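Local coordinates for protein chitinase (Thermococcus chitonophagus, PDB 5XSW) that probably cleaves internal links of chitin as an endochitinase, this fragment of the longer enzyme holding a helical domain with a glycan bound in its pocket, at residues A[151-154]-A[155-159]; A[267-270]-A[271-274]; A[229-233]-A[234-238]. All blocks are in the same frame, centred on the assembly; numbering follows the deposited sequence.

Contact 1. Residues A[151-154]-A[155-159]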
ATOM      1  N   PHE A 151      18.779  14.536  -1.345  1.00 21.98           N
ATOM      2  CA  PHE A 151      17.410  14.416  -0.869  1.00 21.36           C
ATOM      3  C   PHE A 151      17.134  15.348   0.362  1.00 25.89           C
ATOM      4  O   PHE A 151      16.162  16.088   0.393  1.00 23.47           O
ATOM      5  CB  PHE A 151      17.158  12.920  -0.482  1.00 21.56           C
ATOM      6  CG  PHE A 151      15.932  12.701   0.344  1.00 25.35           C
ATOM      7  CD1 PHE A 151      14.708  13.224  -0.080  1.00 22.64           C
ATOM      8  CD2 PHE A 151      15.972  11.908   1.477  1.00 21.46           C
ATOM      9  CE1 PHE A 151      13.548  12.990   0.641  1.00 23.49           C
ATOM     10  CE2 PHE A 151      14.792  11.712   2.228  1.00 21.76           C
ATOM     11  CZ  PHE A 151      13.593  12.254   1.790  1.00 22.68           C
ATOM     12  N   ILE A 152      17.997  15.285   1.376  1.00 21.24           N
ATOM     13  CA  ILE A 152      17.810  16.083   2.632  1.00 24.35           C
ATOM     14  C   ILE A 152      18.709  17.316   2.576  1.00 24.43           C
ATOM     15  O   ILE A 152      19.866  17.192   2.195  1.00 24.07           O
ATOM     16  CB  ILE A 152      18.133  15.243   3.928  1.00 26.43           C
ATOM     17  CG1 ILE A 152      17.136  14.056   4.063  1.00 25.00           C
ATOM     18  CG2 ILE A 152      18.114  16.123   5.228  1.00 24.19           C
ATOM     19  CD1 ILE A 152      15.709  14.535   4.415  1.00 21.87           C
ATOM     20  N   MET A 153      18.187  18.477   2.989  1.00 22.08           N
ATOM     21  CA  MET A 153      18.917  19.719   2.847  1.00 22.50           C
ATOM     22  C   MET A 153      19.765  19.918   4.132  1.00 26.34           C
ATOM     23  O   MET A 153      19.396  20.713   4.988  1.00 26.22           O
ATOM     24  CB  MET A 153      17.963  20.912   2.644  1.00 23.28           C
ATOM     25  CG  MET A 153      18.789  22.220   2.202  1.00 27.37           C
ATOM     26  SD  MET A 153      19.210  22.181   0.452  1.00 33.84           S
ATOM     27  CE  MET A 153      17.785  22.927  -0.320  1.00 31.37           C
ATOM     28  N   TYR A 154      20.827  19.130   4.294  1.00 24.50           N
ATOM     29  CA  TYR A 154      21.680  19.280   5.499  1.00 25.98           C
ATOM     30  C   TYR A 154      22.362  20.651   5.505  1.00 28.30           C
ATOM     31  O   TYR A 154      22.568  21.208   6.543  1.00 27.69           O
ATOM     32  CB  TYR A 154      22.753  18.193   5.551  1.00 23.56           C
ATOM     33  CG  TYR A 154      22.203  16.777   5.657  1.00 25.23           C
ATOM     34  CD1 TYR A 154      21.741  16.310   6.850  1.00 24.25           C
ATOM     35  CD2 TYR A 154      22.183  15.920   4.530  1.00 24.16           C
ATOM     36  CE1 TYR A 154      21.211  14.951   6.949  1.00 27.48           C
ATOM     37  CE2 TYR A 154      21.676  14.559   4.611  1.00 23.12           C
ATOM     38  CZ  TYR A 154      21.204  14.106   5.813  1.00 23.64           C
ATOM     39  OH  TYR A 154      20.716  12.815   5.953  1.00 26.50           O
ATOM     40  N   ASN A 155      22.719  21.177   4.337  1.00 26.93           N
ATOM     41  CA  ASN A 155      23.442  22.466   4.259  1.00 30.97           C
ATOM     42  C   ASN A 155      22.750  23.480   3.316  1.00 21.93           C
ATOM     43  O   ASN A 155      23.154  23.674   2.178  1.00 28.75           O
ATOM     44  CB  ASN A 155      24.891  22.199   3.789  1.00 30.81           C
ATOM     45  CG  ASN A 155      25.641  21.168   4.687  1.00 38.88           C
ATOM     46  OD1 ASN A 155      25.960  20.048   4.241  1.00 43.54           O
ATOM     47  ND2 ASN A 155      25.966  21.562   5.926  1.00 31.54           N
ATOM     48  N   PRO A 156      21.656  24.053   3.767  1.00 24.27           N
ATOM     49  CA  PRO A 156      20.817  24.911   2.936  1.00 30.88           C
ATOM     50  C   PRO A 156      21.658  26.062   2.404  1.00 33.52           C
ATOM     51  O   PRO A 156      22.539  26.591   3.121  1.00 32.31           O
ATOM     52  CB  PRO A 156      19.733  25.405   3.904  1.00 26.76           C
ATOM     53  CG  PRO A 156      19.860  24.604   5.099  1.00 32.47           C
ATOM     54  CD  PRO A 156      21.182  23.957   5.153  1.00 26.24           C
ATOM     55  N   PRO A 157      21.463  26.394   1.142  1.00 31.57           N
ATOM     56  CA  PRO A 157      22.292  27.468   0.597  1.00 34.18           C
ATOM     57  C   PRO A 157      21.893  28.842   1.154  1.00 37.22           C
ATOM     58  O   PRO A 157      22.662  29.776   0.993  1.00 35.02           O
ATOM     59  CB  PRO A 157      21.998  27.412  -0.890  1.00 34.10           C
ATOM     60  CG  PRO A 157      20.523  26.925  -0.947  1.00 29.78           C
ATOM     61  CD  PRO A 157      20.485  25.872   0.159  1.00 31.00           C
ATOM     62  N   HIS A 158      20.723  28.949   1.776  1.00 28.80           N
ATOM     63  CA  HIS A 158      20.264  30.235   2.324  1.00 30.32           C
ATOM     64  C   HIS A 158      19.235  29.903   3.379  1.00 33.82           C
ATOM     65  O   HIS A 158      18.514  28.912   3.256  1.00 32.70           O
ATOM     66  CB  HIS A 158      19.692  31.137   1.227  1.00 29.82           C
ATOM     67  CG  HIS A 158      19.554  32.581   1.634  1.00 31.40           C
ATOM     68  ND1 HIS A 158      18.559  33.035   2.466  1.00 31.07           N
ATOM     69  CD2 HIS A 158      20.321  33.659   1.343  1.00 34.51           C
ATOM     70  CE1 HIS A 158      18.711  34.330   2.676  1.00 29.89           C
ATOM     71  NE2 HIS A 158      19.763  34.736   1.987  1.00 30.98           N
ATOM     72  N   PRO A 159      19.205  30.663   4.472  1.00 33.78           N
ATOM     73  CA  PRO A 159      18.220  30.333   5.510  1.00 27.66           C
ATOM     74  C   PRO A 159      16.773  30.801   5.287  1.00 27.44           C
ATOM     75  O   PRO A 159      15.873  30.295   5.976  1.00 31.06           O
ATOM     76  CB  PRO A 159      18.787  31.042   6.753  1.00 33.65           C
ATOM     77  CG  PRO A 159      19.528  32.246   6.169  1.00 32.62           C
ATOM     78  CD  PRO A 159      20.220  31.641   4.936  1.00 32.79           C
TER
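M153, the centre of an inverse gamma turn, packs its side chain on P156 and P157, which follow the turn. Along 151-154, F151 comes first and packs on F205 edge-to-face. I152 then opens the turn: its carbonyl O receives the N of Y154 in a weak bond of 3.0 Å. Its CG2 lies over the centre of the Y154 ring, 3.6 Å above the plane. In M153, CG stands opposite the backbone N (chi1 -169°), which sends the chain toward the prolines, and bends at chi2 and chi3 lay SD near P157. CG meets P156 CA at 3.4 Å, closer than usual van der Waals contact, whereas M153 SD rests 3.9 Å from P157 CD, the M153 side chain crossing that of P157 at about a right angle. Both M153 and P156 also pack on Y196 of helix 186-199, which joins the loop to that helix. Y154 turns its ring the other way, and its OH is hydrogen-bonded to E328 and R304. The two segments share no hydrogen bond; the tyrosine's contribution to the proline stretch comes from its backbone, Y154 O lying 3.4 Å from P156 CD.

Contact 2. Residues A[267-270]-A[271-274]; sequences IFPD and TADH
F268 overlaps A272 obliquely, its CD1 lying 4.1 Å from the methyl CB of the alanine, across a type I beta turn that runs from P269 to A272. The turn is closed by one backbone hydrogen bond, A272 N to P269 O, 3.1 Å long and nearly straight at 164°. The donor approaches from above the carbonyl plane, 52° out of it and not on a lone pair. The same oxygen is also touched by carbon, since A272 CB comes within 3.4 Å of P269 O. T271 crosses the proline ring at about a right angle: with chi1 at 49°, OG1 sits between the backbone N and the carbonyl carbon and is brought to 3.7 Å from P269 CG, an apolar neighbour. The buried alanine methyl lies against F268, with P269 CD slightly farther away. D270, at the bend, forms a salt bridge through OD1 with R415, which also binds F268 O, while K261 of helix 254-263 reaches the carbonyls of D270 and A272. Beyond the turn D273 N-caps helix 274-278 through OD2 and D276 N. F268 packs on helices 254-263 and 288-311, A272 on F257 and Y277, and T271 meets Y479 of the second subunit.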
ATOM      1  N   ILE A 267      -0.750  12.920   9.746  1.00 23.09           N
ATOM      2  CA  ILE A 267      -0.663  13.752   8.526  1.00 21.39           C
ATOM      3  C   ILE A 267      -1.934  13.606   7.616  1.00 26.64           C
ATOM      4  O   ILE A 267      -2.438  14.590   7.096  1.00 25.20           O
ATOM      5  CB  ILE A 267       0.605  13.388   7.698  1.00 24.73           C
ATOM      6  CG1 ILE A 267       1.870  13.709   8.521  1.00 29.54           C
ATOM      7  CG2 ILE A 267       0.664  14.207   6.376  1.00 23.11           C
ATOM      8  CD1 ILE A 267       3.186  13.178   7.861  1.00 31.62           C
ATOM      9  N   PHE A 268      -2.438  12.385   7.476  1.00 25.62           N
ATOM     10  CA  PHE A 268      -3.540  12.105   6.535  1.00 25.62           C
ATOM     11  C   PHE A 268      -4.847  11.847   7.245  1.00 25.99           C
ATOM     12  O   PHE A 268      -4.893  10.955   8.084  1.00 25.62           O
ATOM     13  CB  PHE A 268      -3.194  10.869   5.695  1.00 20.98           C
ATOM     14  CG  PHE A 268      -2.045  11.080   4.784  1.00 25.43           C
ATOM     15  CD1 PHE A 268      -2.208  11.755   3.572  1.00 25.63           C
ATOM     16  CD2 PHE A 268      -0.786  10.606   5.126  1.00 24.03           C
ATOM     17  CE1 PHE A 268      -1.126  11.951   2.712  1.00 29.61           C
ATOM     18  CE2 PHE A 268       0.279  10.811   4.286  1.00 27.75           C
ATOM     19  CZ  PHE A 268       0.118  11.472   3.071  1.00 24.74           C
ATOM     20  N   PRO A 269      -5.911  12.620   6.900  1.00 22.38           N
ATOM     21  CA  PRO A 269      -7.230  12.230   7.422  1.00 28.18           C
ATOM     22  C   PRO A 269      -7.702  10.919   6.776  1.00 29.25           C
ATOM     23  O   PRO A 269      -7.209  10.540   5.708  1.00 26.17           O
ATOM     24  CB  PRO A 269      -8.131  13.422   7.031  1.00 27.55           C
ATOM     25  CG  PRO A 269      -7.505  13.971   5.727  1.00 28.06           C
ATOM     26  CD  PRO A 269      -5.972  13.734   5.936  1.00 23.44           C
ATOM     27  N   ASP A 270      -8.664  10.242   7.395  1.00 27.27           N
ATOM     28  CA  ASP A 270      -9.132   8.954   6.886  1.00 29.32           C
ATOM     29  C   ASP A 270      -9.774   9.077   5.504  1.00 29.94           C
ATOM     30  O   ASP A 270      -9.863   8.076   4.796  1.00 34.40           O
ATOM     31  CB  ASP A 270     -10.168   8.330   7.861  1.00 35.23           C
ATOM     32  CG  ASP A 270      -9.524   7.858   9.198  1.00 43.23           C
ATOM     33  OD1 ASP A 270      -8.300   7.606   9.239  1.00 42.71           O
ATOM     34  OD2 ASP A 270     -10.252   7.720  10.200  1.00 45.32           O
ATOM     35  N   THR A 271     -10.199  10.298   5.149  1.00 26.22           N
ATOM     36  CA  THR A 271     -10.862  10.566   3.859  1.00 29.04           C
ATOM     37  C   THR A 271      -9.883  10.647   2.697  1.00 32.57           C
ATOM     38  O   THR A 271     -10.289  10.686   1.551  1.00 25.47           O
ATOM     39  CB  THR A 271     -11.628  11.886   3.887  1.00 33.62           C
ATOM     40  OG1 THR A 271     -10.784  12.927   4.416  1.00 33.62           O
ATOM     41  CG2 THR A 271     -12.902  11.767   4.751  1.00 33.66           C
ATOM     42  N   ALA A 272      -8.580  10.686   2.974  1.00 25.45           N
ATOM     43  CA  ALA A 272      -7.603  11.000   1.908  1.00 24.11           C
ATOM     44  C   ALA A 272      -7.657   9.929   0.828  1.00 24.79           C
ATOM     45  O   ALA A 272      -7.544   8.750   1.120  1.00 27.06           O
ATOM     46  CB  ALA A 272      -6.151  11.077   2.483  1.00 23.23           C
ATOM     47  N   ASP A 273      -7.773  10.353  -0.409  1.00 28.09           N
ATOM     48  CA  ASP A 273      -7.949   9.451  -1.534  1.00 28.99           C
ATOM     49  C   ASP A 273      -6.806   9.631  -2.542  1.00 25.58           C
ATOM     50  O   ASP A 273      -6.456  10.765  -2.880  1.00 25.83           O
ATOM     51  CB  ASP A 273      -9.304   9.752  -2.240  1.00 34.44           C
ATOM     52  CG  ASP A 273      -9.351   9.157  -3.616  1.00 34.49           C
ATOM     53  OD1 ASP A 273      -9.405   7.913  -3.697  1.00 45.16           O
ATOM     54  OD2 ASP A 273      -9.227   9.894  -4.601  1.00 31.27           O
ATOM     55  N   HIS A 274      -6.261   8.528  -3.042  1.00 23.89           N
ATOM     56  CA  HIS A 274      -5.092   8.567  -3.933  1.00 26.89           C
ATOM     57  C   HIS A 274      -5.240   9.494  -5.155  1.00 31.94           C
ATOM     58  O   HIS A 274      -4.420  10.439  -5.394  1.00 21.80           O
ATOM     59  CB  HIS A 274      -4.769   7.141  -4.404  1.00 23.67           C
ATOM     60  CG  HIS A 274      -3.767   7.100  -5.521  1.00 24.93           C
ATOM     61  ND1 HIS A 274      -4.131   7.139  -6.857  1.00 24.68           N
ATOM     62  CD2 HIS A 274      -2.419   7.078  -5.503  1.00 21.48           C
ATOM     63  CE1 HIS A 274      -3.043   7.144  -7.608  1.00 25.82           C
ATOM     64  NE2 HIS A 274      -1.991   7.052  -6.813  1.00 23.97           N
TER

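Contact 3. Residues A[229-233]-A[234-238]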
ATOM      1  N   LYS A 229       2.584  22.258 -25.779  1.00 27.80           N
ATOM      2  CA  LYS A 229       3.476  23.349 -26.174  1.00 32.20           C
ATOM      3  C   LYS A 229       3.550  24.368 -25.056  1.00 32.35           C
ATOM      4  O   LYS A 229       2.535  24.807 -24.524  1.00 36.55           O
ATOM      5  CB  LYS A 229       2.964  24.073 -27.426  1.00 38.93           C
ATOM      6  CG  LYS A 229       2.528  23.155 -28.503  1.00 36.88           C
ATOM      7  CD  LYS A 229       3.637  22.274 -28.902  1.00 37.32           C
ATOM      8  CE  LYS A 229       3.315  21.774 -30.311  1.00 56.66           C
ATOM      9  NZ  LYS A 229       1.989  21.114 -30.350  1.00 56.65           N
ATOM     10  N   VAL A 230       4.758  24.725 -24.672  1.00 24.62           N
ATOM     11  CA  VAL A 230       4.939  25.736 -23.657  1.00 24.93           C
ATOM     12  C   VAL A 230       5.917  26.744 -24.287  1.00 29.20           C
ATOM     13  O   VAL A 230       6.995  26.361 -24.793  1.00 27.49           O
ATOM     14  CB  VAL A 230       5.508  25.133 -22.366  1.00 34.17           C
ATOM     15  CG1 VAL A 230       5.802  26.251 -21.338  1.00 36.13           C
ATOM     16  CG2 VAL A 230       4.510  24.123 -21.773  1.00 29.72           C
ATOM     17  N   ILE A 231       5.545  28.019 -24.310  1.00 24.77           N
ATOM     18  CA  ILE A 231       6.453  29.019 -24.872  1.00 21.58           C
ATOM     19  C   ILE A 231       7.172  29.687 -23.702  1.00 26.62           C
ATOM     20  O   ILE A 231       6.519  30.252 -22.823  1.00 26.96           O
ATOM     21  CB  ILE A 231       5.697  30.143 -25.680  1.00 28.47           C
ATOM     22  CG1 ILE A 231       4.751  29.569 -26.746  1.00 34.29           C
ATOM     23  CG2 ILE A 231       6.662  31.185 -26.271  1.00 29.71           C
ATOM     24  CD1 ILE A 231       5.368  28.621 -27.645  1.00 36.23           C
ATOM     25  N   ILE A 232       8.499  29.701 -23.698  1.00 26.58           N
ATOM     26  CA  ILE A 232       9.189  30.317 -22.555  1.00 28.98           C
ATOM     27  C   ILE A 232      10.143  31.344 -23.127  1.00 31.73           C
ATOM     28  O   ILE A 232      10.955  31.014 -23.994  1.00 33.11           O
ATOM     29  CB  ILE A 232       9.961  29.292 -21.693  1.00 31.34           C
ATOM     30  CG1 ILE A 232       8.980  28.275 -21.098  1.00 29.22           C
ATOM     31  CG2 ILE A 232      10.694  30.044 -20.546  1.00 35.60           C
ATOM     32  CD1 ILE A 232       9.677  27.074 -20.505  1.00 29.11           C
ATOM     33  N   ASP A 233       9.935  32.596 -22.710  1.00 39.05           N
ATOM     34  CA  ASP A 233      10.537  33.765 -23.364  1.00 46.05           C
ATOM     35  C   ASP A 233      10.818  33.551 -24.872  1.00 40.09           C
ATOM     36  O   ASP A 233      11.950  33.484 -25.341  1.00 36.82           O
ATOM     37  CB  ASP A 233      11.770  34.171 -22.562  1.00 56.25           C
ATOM     38  CG  ASP A 233      11.406  34.533 -21.088  1.00 62.07           C
ATOM     39  OD1 ASP A 233      10.491  35.410 -20.848  1.00 44.88           O
ATOM     40  OD2 ASP A 233      12.039  33.915 -20.181  1.00 54.31           O
ATOM     41  N   GLU A 234       9.708  33.395 -25.605  1.00 32.17           N
ATOM     42  CA  GLU A 234       9.656  33.366 -27.081  1.00 28.58           C
ATOM     43  C   GLU A 234      10.364  32.206 -27.737  1.00 36.12           C
ATOM     44  O   GLU A 234      10.669  32.235 -28.922  1.00 35.94           O
ATOM     45  CB  GLU A 234      10.157  34.699 -27.654  1.00 29.84           C
ATOM     46  CG  GLU A 234       9.238  35.841 -27.209  1.00 30.92           C
ATOM     47  CD  GLU A 234       9.504  36.292 -25.770  1.00 41.68           C
ATOM     48  OE1 GLU A 234      10.694  36.517 -25.449  1.00 45.74           O
ATOM     49  OE2 GLU A 234       8.539  36.423 -24.939  1.00 42.87           O
ATOM     50  N   GLU A 235      10.522  31.127 -26.976  1.00 39.76           N
ATOM     51  CA  GLU A 235      10.974  29.849 -27.529  1.00 41.61           C
ATOM     52  C   GLU A 235       9.957  28.727 -27.273  1.00 32.50           C
ATOM     53  O   GLU A 235       9.490  28.583 -26.135  1.00 33.28           O
ATOM     54  CB  GLU A 235      12.303  29.461 -26.892  1.00 44.79           C
ATOM     55  CG  GLU A 235      13.443  30.315 -27.396  1.00 50.91           C
ATOM     56  CD  GLU A 235      14.659  29.485 -27.582  1.00 72.07           C
ATOM     57  OE1 GLU A 235      15.114  28.881 -26.560  1.00 65.56           O
ATOM     58  OE2 GLU A 235      15.123  29.413 -28.743  1.00 75.81           O
ATOM     59  N   GLU A 236       9.686  27.927 -28.296  1.00 31.61           N
ATOM     60  CA  GLU A 236       8.755  26.826 -28.173  1.00 31.34           C
ATOM     61  C   GLU A 236       9.401  25.590 -27.502  1.00 30.00           C
ATOM     62  O   GLU A 236      10.449  25.130 -27.929  1.00 30.08           O
ATOM     63  CB  GLU A 236       8.234  26.418 -29.531  1.00 31.19           C
ATOM     64  CG  GLU A 236       7.047  25.443 -29.409  1.00 30.90           C
ATOM     65  CD  GLU A 236       6.623  24.904 -30.756  1.00 33.44           C
ATOM     66  OE1 GLU A 236       7.256  25.313 -31.752  1.00 35.10           O
ATOM     67  OE2 GLU A 236       5.655  24.106 -30.836  1.00 34.87           O
ATOM     68  N   TYR A 237       8.789  25.088 -26.449  1.00 24.94           N
ATOM     69  CA  TYR A 237       9.227  23.805 -25.826  1.00 25.30           C
ATOM     70  C   TYR A 237       8.064  22.784 -25.845  1.00 24.58           C
ATOM     71  O   TYR A 237       6.902  23.183 -25.922  1.00 24.20           O
ATOM     72  CB  TYR A 237       9.679  24.026 -24.384  1.00 24.60           C
ATOM     73  CG  TYR A 237      10.980  24.809 -24.200  1.00 27.51           C
ATOM     74  CD1 TYR A 237      10.978  26.202 -24.185  1.00 28.61           C
ATOM     75  CD2 TYR A 237      12.190  24.160 -24.100  1.00 25.26           C
ATOM     76  CE1 TYR A 237      12.143  26.919 -24.030  1.00 32.68           C
ATOM     77  CE2 TYR A 237      13.372  24.854 -23.924  1.00 28.10           C
ATOM     78  CZ  TYR A 237      13.336  26.234 -23.898  1.00 37.06           C
ATOM     79  OH  TYR A 237      14.482  26.935 -23.737  1.00 31.80           O
ATOM     80  N   TYR A 238       8.389  21.480 -25.744  1.00 25.22           N
ATOM     81  CA  TYR A 238       7.385  20.454 -25.535  1.00 26.86           C
ATOM     82  C   TYR A 238       7.429  20.001 -24.087  1.00 22.75           C
ATOM     83  O   TYR A 238       8.514  19.849 -23.523  1.00 23.64           O
ATOM     84  CB  TYR A 238       7.633  19.248 -26.507  1.00 29.12           C
ATOM     85  CG  TYR A 238       7.772  19.772 -27.916  1.00 40.64           C
ATOM     86  CD1 TYR A 238       6.661  20.300 -28.593  1.00 39.23           C
ATOM     87  CD2 TYR A 238       9.031  19.851 -28.540  1.00 45.59           C
ATOM     88  CE1 TYR A 238       6.808  20.866 -29.921  1.00 42.24           C
ATOM     89  CE2 TYR A 238       9.187  20.422 -29.842  1.00 46.71           C
ATOM     90  CZ  TYR A 238       8.070  20.917 -30.523  1.00 45.17           C
ATOM     91  OH  TYR A 238       8.238  21.445 -31.787  1.00 49.99           O
TER
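V230 and Y237 are joined by two backbone hydrogen bonds, V230 N to Y237 O at 2.9 Å and Y237 N to V230 O at 2.8 Å, in an antiparallel beta hairpin. A second hydrogen-bonded pair, I232 with E235, lies next to the turn, where D233 and E234 both take left-handed backbone angles, resembling a type I' turn. The short strands 229-232 and 235-238 diverge from exact antiparallel, their directions 144° apart. Two polar ends on the V230, I232 and Y237 face are held from outside the hairpin: E235 by a salt bridge to K221, and the Y237 hydroxyl by a hydrogen bond with R180. There I232 CB lies 4.0 Å from Y237 CE1, the two side chains crossing at about a right angle, and V219 covers both. On the reverse face, K229 runs alongside Y238, CE lying in the plane of the ring at its edge, 3.6 Å from Y238 CE1. E236, extended beyond CG, sets OE2 3.3 Å from K229 CD, yet K229 NZ stays 4.8 Å from E236 OE2. Replacing Y238 with an alanine would remove that ring edge and probably leave the methylenes of K229 freer to turn, with E236 still alongside. Four backbone hydrogen bonds join the strands, whereas the K229 and E236 charges are not in contact and probably attract each other only at a distance.

How the contacts relate
Following the chain, 151-159 comes first, in the loop between helix 136-139 and strand 168-169; 229-238 follows, and 267-274 comes last, leading into helix 274-278. Contacts 2 and 3 close local turns, and contact 1 packs one stretch of loop on the next; the three stand in series, none enclosing or crossing another. Contacts 1 and 2 lie on opposite sides of the chain's centre, their centres about 29 Å apart, yet both flank helix 288-311, with F151 on L300 and F268 on V298. Contact 1 also reaches helix 186-199, and contact 2 helix 254-263 and the second subunit. Contact 3 projects farthest, its centre about 34 Å from that of the chain, as a surface hairpin backed by strand 218-219.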